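Local structure of guanine deaminase (6OHB) at residues 104-109 / 207-212; 142-147 / 178-183; 167-172 / 220-225; 171-176 / 249-254. The protein catalyses the zinc-dependent hydrolytic deamination of guanine to xanthine and ammonia, the step that opens guanine degradation. All coordinates share one frame; numbering follows the deposited sequence.

How the contacts relate
From the N terminus, helix 98-111 comes first and meets the loop after strand 203-208, where contact 1 closes a loop of 97 intervening residues. Contact 2 closes a shorter one within it, bringing the exit of strand 135-141 against the lead-in to helix 182-196. Contacts 3 and 4 set out from the end of strand 164-169 and the loop after it, sharing D171 and R172, and close loops of 47 and 72 residues onto helix 216-228 and the end of helix 242-251; both cross contacts 1 and 2. L178 of contact 2 packs on F107 and R209 of contact 1, and P212 O of contact 1 meets R172 and N173 of contact 4.

Contact 1 of 4, residues 104-109 / 207-212; sequences KHTFPT and TPRFAP
R209 leaves the C-terminal end of strand 203-208, in the TIM barrel of this amidohydrolase, and runs to helix 98-111, where F107 and T106 meet it. The aromatic contact is made by a ring edge: F107 CE1 stands over the centre of one guanidinium face, 4.1 Å from R209 NE, with the two planes 80° apart, so the cation does not lie on the ring's pi face. R209 gets there with CG anti to the backbone N (chi1 -171°) and a bend at chi3 that swings the guanidinium across the end of F107. The aliphatic contact is smaller, made by a single methyl: T106 CG2 lies obliquely, 4.0 Å from R209 NH1. Among the polar groups, R209 NH2 forms a salt bridge with E110, which like F107 belongs to helix 98-111, while R209 O accepts from H237 ND1, a bond likely to help orient this zinc ligand. R209 and F210 probably bind the substrate, judging from related enzymes. Within the helix, H105 O is gripped from opposite faces of its plane by T109 N, at 3.1 Å, and by T109 OG1, at 2.6 Å.

Contact 2 of 4, residues 142-147 / 178-183; sequences GTVHPQ and LLDTAE
V144 and L178 bring two loops together with their CA atoms 6.5 Å apart, each loop running on into a helix, with H145 and T181 at the two N-cap positions. V144 carries the contact and uses both branches. V144 CG2 lies 3.5 Å from L178 O and 3.9 Å from L178 CG, the two side chains crossing obliquely. The other branch, anti to the backbone N (chi1 -159°), is sent toward D180; the V144 and D180 side chains cross at about a right angle, with V144 CG1 3.3 Å from D180 OD2. If an alanine stood here, both methyl groups would be gone, and L178 would probably be left to shift into the gap beside the D180 carboxylate. H145 adds a lighter touch, its NE2 4.1 Å from L178 CD1; this buried nitrogen has no polar partner in the model. Both loops lie at the C-terminal, active-site end of the TIM barrel, the first after strand 135-141 and the second ahead of helix 182-196, and L178 also packs against F107 of helix 98-111. The D180 carboxylate is held from outside the pair: D180 OD2 meets K167 NZ in a salt bridge and accepts from M170 N, D180 OD1 pairs with Q218 NE2, and K167 NZ also reaches V144 O. Inside the first loop T143 OG1 donates to H145 O over 2.6 Å, in the carbonyl plane and on a lone pair; T181 OG1 caps S184 N at the start of the second helix.

Contact 3 of 4, residues 167-172 / 220-225; sequences KVMMDR and AMAQRL
M169 meets helix 216-228 with the last two atoms of its chain. The methyl M169 CE presses on A222 CB at 3.5 Å, and M169 SD lies 4.1 Å from that same A222 CB. M169 SD also lies 4.4 Å from L225 CD1, a looser neighbour. The methionine is extended at chi2 and then bent at chi3 (39°), which turns CE down onto the small alanine, while the sulfur faces both A222 and L225. These two helix residues are three apart and share one face, and with only a CB at A222 the methyl M169 CE can come close to the helix backbone, 3.9 Å from A222 N. The packing is that of a TIM barrel's outer layer: M169 of strand 164-169 faces the surrounding helices, whereas the next residue, M170, touches R209 of the substrate site. I206, on the neighbouring parallel strand 203-208, touches M169, A222 and L225 alike, and S185 and Q218 also flank the methionine. Further out, the M169 backbone N bonds to T207 O of that neighbouring strand, and the helix is held by regular bonds such as L225 N to M221 O at 2.9 Å. Beside the strand, K167 NZ donates to V168 O over 2.8 Å from a position tilted 24° out of the carbonyl plane, and also forms a salt bridge with D180.

Contact 4 of 4, residues 171-176 / 249-254; sequences DRNAPD and KSLYPD
R172 reaches straight out toward L251 and Y252 and ends against both, its guanidinium meeting the two in different ways. L251 comes from the opposite direction and lays CD2 over one face, 4.0 Å above the plane and offset toward the rim, with L251 CB 3.7 Å from R172 NH2. Y252 sits at the edge of the guanidinium, its CE2 3.3 Å from R172 NH2; seen from the tyrosine the approach is oblique, with the planes 50° apart. R172 CG takes the place between backbone N and carbonyl carbon (chi1 75°), and from there the chain runs fully extended to NE, which carries the charged end across to the helix. N173 and L251 also approach from opposite directions, the amide nitrogen N173 ND2 lying 3.6 Å from L251 CD1. With an alanine in place of L251, the guanidinium face and the N173 amide would lose apolar cover, and the outer NH2 end of R172 is likely to be less confined, though NE stays held by P212 O. The contact joins the loop after strand 164-169 to the C-terminal end of helix 242-251 at the periphery of the TIM-barrel domain. The loop after strand 203-208 takes the polar groups: P212 O accepts from both R172 NE and N173 ND2, and Y252 OH bonds to S214 O. Although R172 NH2 and Y252 OH are 3.4 Å apart, the angle is too poor for a hydrogen bond. The two segments therefore meet by van der Waals packing alone, and the hydrogen bonds that set these polar side chains run to the 212-214 loop.

Contact 1 of 4, residues 104-109 / 207-212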
loop_
_atom_site.group_PDB
_atom_site.type_symbol
_atom_site.label_atom_id
_atom_site.label_comp_id
_atom_site.label_asym_id
_atom_site.label_seq_id
_atom_site.Cartn_x
_atom_site.Cartn_y
_atom_site.Cartn_z
ATOM N N LYS A 104 1.373 24.360 4.264
ATOM C CA LYS A 104 -0.057 24.228 4.526
ATOM C C LYS A 104 -0.399 23.229 5.623
ATOM O O LYS A 104 -1.381 23.432 6.343
ATOM C CB LYS A 104 -0.802 23.841 3.245
ATOM C CG LYS A 104 -0.776 24.932 2.190
ATOM C CD LYS A 104 -1.910 24.778 1.198
ATOM C CE LYS A 104 -1.391 24.695 -0.225
ATOM N NZ LYS A 104 -2.501 24.424 -1.176
ATOM N N HIS A 105 0.374 22.157 5.769
ATOM C CA HIS A 105 0.031 21.080 6.688
ATOM C C HIS A 105 1.109 20.840 7.732
ATOM O O HIS A 105 0.796 20.729 8.923
ATOM C CB HIS A 105 -0.237 19.787 5.901
ATOM C CG HIS A 105 -1.314 19.921 4.869
ATOM N ND1 HIS A 105 -1.093 19.692 3.528
ATOM C CD2 HIS A 105 -2.621 20.258 4.984
ATOM C CE1 HIS A 105 -2.215 19.887 2.859
ATOM N NE2 HIS A 105 -3.158 20.229 3.718
ATOM N N THR A 106 2.378 20.787 7.318
ATOM C CA THR A 106 3.450 20.370 8.217
ATOM C C THR A 106 3.625 21.347 9.376
ATOM O O THR A 106 3.605 20.945 10.548
ATOM C CB THR A 106 4.755 20.242 7.429
ATOM O OG1 THR A 106 4.642 19.166 6.490
ATOM C CG2 THR A 106 5.927 19.978 8.364
ATOM N N PHE A 107 3.791 22.641 9.065
ATOM C CA PHE A 107 4.064 23.624 10.116
ATOM C C PHE A 107 2.888 23.829 11.065
ATOM O O PHE A 107 3.116 23.881 12.286
ATOM C CB PHE A 107 4.513 24.947 9.491
ATOM C CG PHE A 107 5.780 24.847 8.692
ATOM C CD1 PHE A 107 6.710 23.853 8.956
ATOM C CD2 PHE A 107 6.045 25.752 7.680
ATOM C CE1 PHE A 107 7.876 23.762 8.220
ATOM C CE2 PHE A 107 7.211 25.668 6.943
ATOM C CZ PHE A 107 8.128 24.670 7.213
ATOM N N PRO A 108 1.638 23.995 10.603
ATOM C CA PRO A 108 0.536 24.112 11.578
ATOM C C PRO A 108 0.373 22.870 12.433
ATOM O O PRO A 108 0.036 22.975 13.618
ATOM C CB PRO A 108 -0.697 24.364 10.694
ATOM C CG PRO A 108 -0.156 24.856 9.398
ATOM C CD PRO A 108 1.150 24.141 9.219
ATOM N N THR A 109 0.612 21.690 11.859
ATOM C CA THR A 109 0.578 20.465 12.652
ATOM C C THR A 109 1.635 20.505 13.749
ATOM O O THR A 109 1.342 20.232 14.919
ATOM C CB THR A 109 0.774 19.247 11.751
ATOM O OG1 THR A 109 -0.282 19.194 10.783
ATOM C CG2 THR A 109 0.764 17.967 12.576
ATOM N N THR A 207 19.958 18.165 14.163
ATOM C CA THR A 207 18.860 18.045 13.208
ATOM C C THR A 207 18.451 19.418 12.693
ATOM O O THR A 207 17.495 20.029 13.195
ATOM C CB THR A 207 17.672 17.323 13.851
ATOM O OG1 THR A 207 18.131 16.142 14.519
ATOM C CG2 THR A 207 16.665 16.923 12.814
ATOM N N PRO A 208 19.164 19.945 11.698
ATOM C CA PRO A 208 18.602 21.046 10.905
ATOM C C PRO A 208 17.590 20.469 9.925
ATOM O O PRO A 208 17.863 19.465 9.262
ATOM C CB PRO A 208 19.823 21.633 10.188
ATOM C CG PRO A 208 20.807 20.482 10.108
ATOM C CD PRO A 208 20.537 19.586 11.287
ATOM N N ARG A 209 16.415 21.102 9.838
ATOM C CA ARG A 209 15.357 20.569 8.983
ATOM C C ARG A 209 15.857 20.402 7.553
ATOM O O ARG A 209 15.922 19.284 7.029
ATOM C CB ARG A 209 14.120 21.471 9.026
ATOM C CG ARG A 209 12.919 20.850 8.318
ATOM C CD ARG A 209 11.681 21.721 8.388
ATOM N NE ARG A 209 11.160 21.858 9.745
ATOM C CZ ARG A 209 10.229 21.073 10.275
ATOM N NH1 ARG A 209 9.705 20.077 9.566
ATOM N NH2 ARG A 209 9.818 21.286 11.517
ATOM N N PHE A 210 16.226 21.507 6.914
ATOM C CA PHE A 210 17.002 21.486 5.681
ATOM C C PHE A 210 17.630 22.864 5.498
ATOM O O PHE A 210 17.408 23.781 6.296
ATOM C CB PHE A 210 16.154 21.076 4.466
ATOM C CG PHE A 210 14.843 21.818 4.336
ATOM C CD1 PHE A 210 13.657 21.125 4.163
ATOM C CD2 PHE A 210 14.797 23.197 4.377
ATOM C CE1 PHE A 210 12.456 21.795 4.037
ATOM C CE2 PHE A 210 13.599 23.871 4.250
ATOM C CZ PHE A 210 12.428 23.171 4.082
ATOM N N ALA A 211 18.425 22.998 4.440
ATOM C CA ALA A 211 19.145 24.249 4.212
ATOM C C ALA A 211 18.231 25.453 3.986
ATOM O O ALA A 211 18.561 26.537 4.498
ATOM C CB ALA A 211 20.121 24.073 3.040
ATOM N N PRO A 212 17.110 25.355 3.254
ATOM C CA PRO A 212 16.249 26.542 3.095
ATOM C C PRO A 212 15.851 27.220 4.395
ATOM O O PRO A 212 15.798 28.455 4.438
ATOM C CB PRO A 212 15.027 25.977 2.363
ATOM C CG PRO A 212 15.584 24.897 1.518
ATOM C CD PRO A 212 16.737 24.295 2.296
#

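Contact 2 of 4, residues 142-147 / 178-183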
loop_
_atom_site.group_PDB
_atom_site.type_symbol
_atom_site.label_atom_id
_atom_site.label_comp_id
_atom_site.label_asym_id
_atom_site.label_seq_id
_atom_site.Cartn_x
_atom_site.Cartn_y
_atom_site.Cartn_z
ATOM N N GLY A 142 12.574 15.605 15.722
ATOM C CA GLY A 142 11.818 16.174 16.817
ATOM C C GLY A 142 11.039 17.427 16.469
ATOM O O GLY A 142 10.507 17.579 15.365
ATOM N N THR A 143 10.977 18.339 17.433
ATOM C CA THR A 143 10.379 19.649 17.276
ATOM C C THR A 143 11.471 20.704 17.165
ATOM O O THR A 143 12.667 20.419 17.258
ATOM C CB THR A 143 9.501 19.960 18.490
ATOM O OG1 THR A 143 10.138 19.438 19.671
ATOM C CG2 THR A 143 8.135 19.329 18.345
ATOM N N VAL A 144 11.048 21.948 16.950
ATOM C CA VAL A 144 11.971 23.047 17.195
ATOM C C VAL A 144 12.009 23.358 18.687
ATOM O O VAL A 144 13.029 23.821 19.201
ATOM C CB VAL A 144 11.579 24.280 16.366
ATOM C CG1 VAL A 144 12.767 25.210 16.218
ATOM C CG2 VAL A 144 11.056 23.856 15.012
ATOM N N HIS A 145 10.920 23.062 19.401
ATOM C CA HIS A 145 10.811 23.297 20.839
ATOM C C HIS A 145 11.540 22.200 21.607
ATOM O O HIS A 145 11.309 21.016 21.345
ATOM C CB HIS A 145 9.352 23.329 21.270
ATOM C CG HIS A 145 8.418 23.832 20.215
ATOM N ND1 HIS A 145 8.238 25.174 19.956
ATOM C CD2 HIS A 145 7.614 23.170 19.349
ATOM C CE1 HIS A 145 7.357 25.317 18.981
ATOM N NE2 HIS A 145 6.965 24.116 18.595
ATOM N N PRO A 146 12.412 22.547 22.557
ATOM C CA PRO A 146 13.139 21.504 23.304
ATOM C C PRO A 146 12.254 20.670 24.217
ATOM O O PRO A 146 12.610 19.522 24.517
ATOM C CB PRO A 146 14.170 22.303 24.118
ATOM C CG PRO A 146 14.103 23.725 23.588
ATOM C CD PRO A 146 12.733 23.899 23.036
ATOM N N GLN A 147 11.102 21.195 24.644
ATOM C CA GLN A 147 10.265 20.463 25.589
ATOM C C GLN A 147 9.652 19.220 24.955
ATOM O O GLN A 147 9.508 18.184 25.618
ATOM C CB GLN A 147 9.168 21.381 26.130
ATOM N N LEU A 178 7.333 28.784 14.663
ATOM C CA LEU A 178 8.139 27.579 14.499
ATOM C C LEU A 178 9.605 27.893 14.205
ATOM O O LEU A 178 10.315 27.047 13.652
ATOM C CB LEU A 178 7.555 26.698 13.394
ATOM C CG LEU A 178 7.654 25.191 13.628
ATOM C CD1 LEU A 178 6.555 24.726 14.570
ATOM C CD2 LEU A 178 7.607 24.432 12.309
ATOM N N LEU A 179 10.070 29.092 14.547
ATOM C CA LEU A 179 11.437 29.515 14.277
ATOM C C LEU A 179 12.226 29.652 15.570
ATOM O O LEU A 179 11.684 30.065 16.600
ATOM C CB LEU A 179 11.470 30.848 13.526
ATOM C CG LEU A 179 10.928 30.854 12.101
ATOM C CD1 LEU A 179 11.038 32.252 11.504
ATOM C CD2 LEU A 179 11.669 29.835 11.253
ATOM N N ASP A 180 13.507 29.297 15.512
ATOM C CA ASP A 180 14.449 29.624 16.566
ATOM C C ASP A 180 15.398 30.718 16.064
ATOM O O ASP A 180 15.115 31.398 15.065
ATOM C CB ASP A 180 15.173 28.347 17.023
ATOM C CG ASP A 180 15.807 27.569 15.871
ATOM O OD1 ASP A 180 16.287 28.193 14.902
ATOM O OD2 ASP A 180 15.833 26.320 15.941
ATOM N N THR A 181 16.515 30.892 16.759
ATOM C CA THR A 181 17.618 31.722 16.304
ATOM C C THR A 181 18.876 30.865 16.316
ATOM O O THR A 181 18.894 29.783 16.904
ATOM C CB THR A 181 17.804 32.964 17.191
ATOM O OG1 THR A 181 18.286 32.569 18.483
ATOM C CG2 THR A 181 16.482 33.706 17.359
ATOM N N ALA A 182 19.926 31.341 15.645
ATOM C CA ALA A 182 21.182 30.592 15.618
ATOM C C ALA A 182 21.696 30.317 17.030
ATOM O O ALA A 182 22.026 29.173 17.375
ATOM C CB ALA A 182 22.224 31.349 14.795
ATOM N N GLU A 183 21.733 31.351 17.875
ATOM C CA GLU A 183 22.259 31.196 19.229
ATOM C C GLU A 183 21.361 30.302 20.082
ATOM O O GLU A 183 21.840 29.360 20.731
ATOM C CB GLU A 183 22.426 32.571 19.882
#

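Contact 3 of 4, residues 167-172 / 220-225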
loop_
_atom_site.group_PDB
_atom_site.type_symbol
_atom_site.label_atom_id
_atom_site.label_comp_id
_atom_site.label_asym_id
_atom_site.label_seq_id
_atom_site.Cartn_x
_atom_site.Cartn_y
_atom_site.Cartn_z
ATOM N N LYS A 167 16.468 17.988 18.374
ATOM C CA LYS A 167 15.645 19.172 18.169
ATOM C C LYS A 167 15.840 19.728 16.765
ATOM O O LYS A 167 16.964 19.798 16.259
ATOM C CB LYS A 167 15.989 20.235 19.209
ATOM C CG LYS A 167 15.277 21.555 19.028
ATOM C CD LYS A 167 15.997 22.661 19.781
ATOM C CE LYS A 167 16.501 23.736 18.832
ATOM N NZ LYS A 167 15.387 24.422 18.131
ATOM N N VAL A 168 14.736 20.136 16.138
ATOM C CA VAL A 168 14.804 20.735 14.812
ATOM C C VAL A 168 15.432 22.118 14.915
ATOM O O VAL A 168 15.070 22.920 15.785
ATOM C CB VAL A 168 13.405 20.812 14.181
ATOM C CG1 VAL A 168 13.471 21.524 12.838
ATOM C CG2 VAL A 168 12.810 19.427 14.020
ATOM N N MET A 169 16.409 22.387 14.051
ATOM C CA MET A 169 17.024 23.703 13.939
ATOM C C MET A 169 16.483 24.383 12.686
ATOM O O MET A 169 16.705 23.898 11.571
ATOM C CB MET A 169 18.548 23.576 13.884
ATOM C CG MET A 169 19.148 22.819 15.065
ATOM S SD MET A 169 20.927 22.526 14.922
ATOM C CE MET A 169 21.474 24.061 14.192
ATOM N N MET A 170 15.781 25.502 12.870
ATOM C CA MET A 170 15.231 26.260 11.745
ATOM C C MET A 170 14.969 27.694 12.190
ATOM O O MET A 170 14.153 27.923 13.090
ATOM C CB MET A 170 13.952 25.605 11.215
ATOM C CG MET A 170 12.974 25.164 12.293
ATOM S SD MET A 170 11.462 24.437 11.624
ATOM C CE MET A 170 11.137 25.546 10.262
ATOM N N ASP A 171 15.644 28.661 11.559
ATOM C CA ASP A 171 15.539 30.058 11.976
ATOM C C ASP A 171 15.027 30.998 10.886
ATOM O O ASP A 171 14.992 32.213 11.112
ATOM C CB ASP A 171 16.887 30.562 12.511
ATOM C CG ASP A 171 17.958 30.658 11.438
ATOM O OD1 ASP A 171 17.796 30.047 10.361
ATOM O OD2 ASP A 171 18.975 31.345 11.681
ATOM N N ARG A 172 14.632 30.488 9.720
ATOM C CA ARG A 172 14.140 31.362 8.663
ATOM C C ARG A 172 13.185 30.600 7.752
ATOM O O ARG A 172 13.120 29.368 7.777
ATOM C CB ARG A 172 15.296 31.962 7.852
ATOM C CG ARG A 172 15.957 30.991 6.894
ATOM C CD ARG A 172 17.112 31.652 6.162
ATOM N NE ARG A 172 17.799 30.723 5.272
ATOM C CZ ARG A 172 18.862 31.038 4.536
ATOM N NH1 ARG A 172 19.365 32.264 4.581
ATOM N NH2 ARG A 172 19.423 30.125 3.755
ATOM N N ALA A 220 26.392 27.371 10.730
ATOM C CA ALA A 220 27.651 27.418 11.471
ATOM C C ALA A 220 27.484 26.884 12.890
ATOM O O ALA A 220 28.371 26.193 13.407
ATOM C CB ALA A 220 28.199 28.846 11.498
ATOM N N MET A 221 26.349 27.181 13.534
ATOM C CA MET A 221 26.108 26.639 14.872
ATOM C C MET A 221 25.987 25.115 14.847
ATOM O O MET A 221 26.483 24.430 15.750
ATOM C CB MET A 221 24.852 27.267 15.484
ATOM C CG MET A 221 24.998 28.739 15.843
ATOM S SD MET A 221 26.411 29.075 16.914
ATOM C CE MET A 221 25.659 30.065 18.203
ATOM N N ALA A 222 25.335 24.566 13.821
ATOM C CA ALA A 222 25.247 23.112 13.697
ATOM C C ALA A 222 26.624 22.493 13.483
ATOM O O ALA A 222 26.946 21.450 14.071
ATOM C CB ALA A 222 24.310 22.731 12.554
ATOM N N GLN A 223 27.442 23.117 12.628
ATOM C CA GLN A 223 28.822 22.676 12.447
ATOM C C GLN A 223 29.575 22.682 13.771
ATOM O O GLN A 223 30.314 21.737 14.088
ATOM C CB GLN A 223 29.518 23.581 11.432
ATOM C CG GLN A 223 31.017 23.366 11.305
ATOM C CD GLN A 223 31.619 24.157 10.158
ATOM O OE1 GLN A 223 31.167 25.259 9.845
ATOM N NE2 GLN A 223 32.637 23.593 9.518
ATOM N N ARG A 224 29.391 23.741 14.559
ATOM C CA ARG A 224 30.043 23.841 15.860
ATOM C C ARG A 224 29.614 22.705 16.780
ATOM O O ARG A 224 30.448 22.081 17.447
ATOM C CB ARG A 224 29.725 25.199 16.481
ATOM C CG ARG A 224 30.221 25.400 17.894
ATOM C CD ARG A 224 30.154 26.876 18.245
ATOM N NE ARG A 224 30.297 27.117 19.676
ATOM C CZ ARG A 224 29.807 28.184 20.299
ATOM N NH1 ARG A 224 29.145 29.109 19.610
ATOM N NH2 ARG A 224 29.980 28.329 21.607
ATOM N N LEU A 225 28.306 22.430 16.832
ATOM C CA LEU A 225 27.807 21.337 17.662
ATOM C C LEU A 225 28.414 20.007 17.242
ATOM O O LEU A 225 28.789 19.191 18.093
ATOM C CB LEU A 225 26.283 21.273 17.596
ATOM C CG LEU A 225 25.547 22.338 18.410
ATOM C CD1 LEU A 225 24.133 22.518 17.897
ATOM C CD2 LEU A 225 25.553 21.988 19.890
#

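Contact 4 of 4, residues 171-176 / 249-254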
loop_
_atom_site.group_PDB
_atom_site.type_symbol
_atom_site.label_atom_id
_atom_site.label_comp_id
_atom_site.label_asym_id
_atom_site.label_seq_id
_atom_site.Cartn_x
_atom_site.Cartn_y
_atom_site.Cartn_z
ATOM N N ASP A 171 15.644 28.661 11.559
ATOM C CA ASP A 171 15.539 30.058 11.976
ATOM C C ASP A 171 15.027 30.998 10.886
ATOM O O ASP A 171 14.992 32.213 11.112
ATOM C CB ASP A 171 16.887 30.562 12.511
ATOM C CG ASP A 171 17.958 30.658 11.438
ATOM O OD1 ASP A 171 17.796 30.047 10.361
ATOM O OD2 ASP A 171 18.975 31.345 11.681
ATOM N N ARG A 172 14.632 30.488 9.720
ATOM C CA ARG A 172 14.140 31.362 8.663
ATOM C C ARG A 172 13.185 30.600 7.752
ATOM O O ARG A 172 13.120 29.368 7.777
ATOM C CB ARG A 172 15.296 31.962 7.852
ATOM C CG ARG A 172 15.957 30.991 6.894
ATOM C CD ARG A 172 17.112 31.652 6.162
ATOM N NE ARG A 172 17.799 30.723 5.272
ATOM C CZ ARG A 172 18.862 31.038 4.536
ATOM N NH1 ARG A 172 19.365 32.264 4.581
ATOM N NH2 ARG A 172 19.423 30.125 3.755
ATOM N N ASN A 173 12.425 31.367 6.960
ATOM C CA ASN A 173 11.562 30.837 5.898
ATOM C C ASN A 173 10.492 29.894 6.444
ATOM O O ASN A 173 10.209 28.842 5.866
ATOM C CB ASN A 173 12.387 30.148 4.809
ATOM C CG ASN A 173 13.159 31.131 3.958
ATOM O OD1 ASN A 173 12.689 32.239 3.695
ATOM N ND2 ASN A 173 14.349 30.737 3.525
ATOM N N ALA A 174 9.870 30.287 7.547
ATOM C CA ALA A 174 8.784 29.520 8.139
ATOM C C ALA A 174 8.040 30.427 9.103
ATOM O O ALA A 174 8.590 31.441 9.546
ATOM C CB ALA A 174 9.314 28.271 8.864
ATOM N N PRO A 175 6.783 30.109 9.424
ATOM C CA PRO A 175 6.019 30.961 10.343
ATOM C C PRO A 175 6.769 31.196 11.647
ATOM O O PRO A 175 7.545 30.354 12.106
ATOM C CB PRO A 175 4.728 30.169 10.569
ATOM C CG PRO A 175 4.558 29.387 9.321
ATOM C CD PRO A 175 5.948 29.034 8.854
ATOM N N ASP A 176 6.523 32.368 12.241
ATOM C CA ASP A 176 7.284 32.792 13.413
ATOM C C ASP A 176 7.109 31.841 14.588
ATOM O O ASP A 176 8.020 31.705 15.415
ATOM C CB ASP A 176 6.876 34.211 13.813
ATOM C CG ASP A 176 7.676 35.274 13.081
ATOM O OD1 ASP A 176 7.989 35.068 11.887
ATOM O OD2 ASP A 176 7.994 36.312 13.699
ATOM N N LYS A 249 19.696 26.327 -4.332
ATOM C CA LYS A 249 20.591 27.069 -5.206
ATOM C C LYS A 249 20.354 28.586 -5.102
ATOM O O LYS A 249 21.287 29.363 -5.307
ATOM C CB LYS A 249 20.468 26.561 -6.646
ATOM N N SER A 250 19.129 29.057 -4.840
ATOM C CA SER A 250 19.018 30.510 -4.633
ATOM C C SER A 250 19.596 30.936 -3.283
ATOM O O SER A 250 20.227 31.997 -3.165
ATOM C CB SER A 250 17.549 31.012 -4.720
ATOM O OG SER A 250 16.895 31.103 -5.994
ATOM N N LEU A 251 19.386 30.147 -2.254
ATOM C CA LEU A 251 19.743 30.696 -0.963
ATOM C C LEU A 251 21.226 30.564 -0.654
ATOM O O LEU A 251 21.750 31.335 0.166
ATOM C CB LEU A 251 18.893 30.044 0.124
ATOM C CG LEU A 251 17.464 30.606 0.129
ATOM C CD1 LEU A 251 16.551 29.667 0.883
ATOM C CD2 LEU A 251 17.414 31.994 0.742
ATOM N N TYR A 252 21.928 29.663 -1.336
ATOM C CA TYR A 252 23.369 29.487 -1.184
ATOM C C TYR A 252 24.014 29.463 -2.567
ATOM O O TYR A 252 24.445 28.407 -3.049
ATOM C CB TYR A 252 23.652 28.205 -0.406
ATOM C CG TYR A 252 23.234 28.291 1.047
ATOM C CD1 TYR A 252 24.054 28.900 1.986
ATOM C CD2 TYR A 252 22.020 27.764 1.481
ATOM C CE1 TYR A 252 23.686 28.982 3.312
ATOM C CE2 TYR A 252 21.641 27.842 2.812
ATOM C CZ TYR A 252 22.480 28.453 3.721
ATOM O OH TYR A 252 22.108 28.534 5.045
ATOM N N PRO A 253 24.086 30.615 -3.243
ATOM C CA PRO A 253 24.596 30.620 -4.626
ATOM C C PRO A 253 26.083 30.319 -4.732
ATOM O O PRO A 253 26.544 29.951 -5.820
ATOM C CB PRO A 253 24.275 32.038 -5.115
ATOM C CG PRO A 253 24.243 32.862 -3.870
ATOM C CD PRO A 253 23.715 31.967 -2.782
ATOM N N ASP A 254 26.849 30.455 -3.650
ATOM C CA ASP A 254 28.291 30.255 -3.701
ATOM C C ASP A 254 28.720 28.826 -3.393
ATOM O O ASP A 254 29.924 28.551 -3.376
ATOM C CB ASP A 254 28.992 31.215 -2.736
ATOM C CG ASP A 254 28.877 32.661 -3.173
ATOM O OD1 ASP A 254 28.911 32.916 -4.397
ATOM O OD2 ASP A 254 28.761 33.543 -2.295
#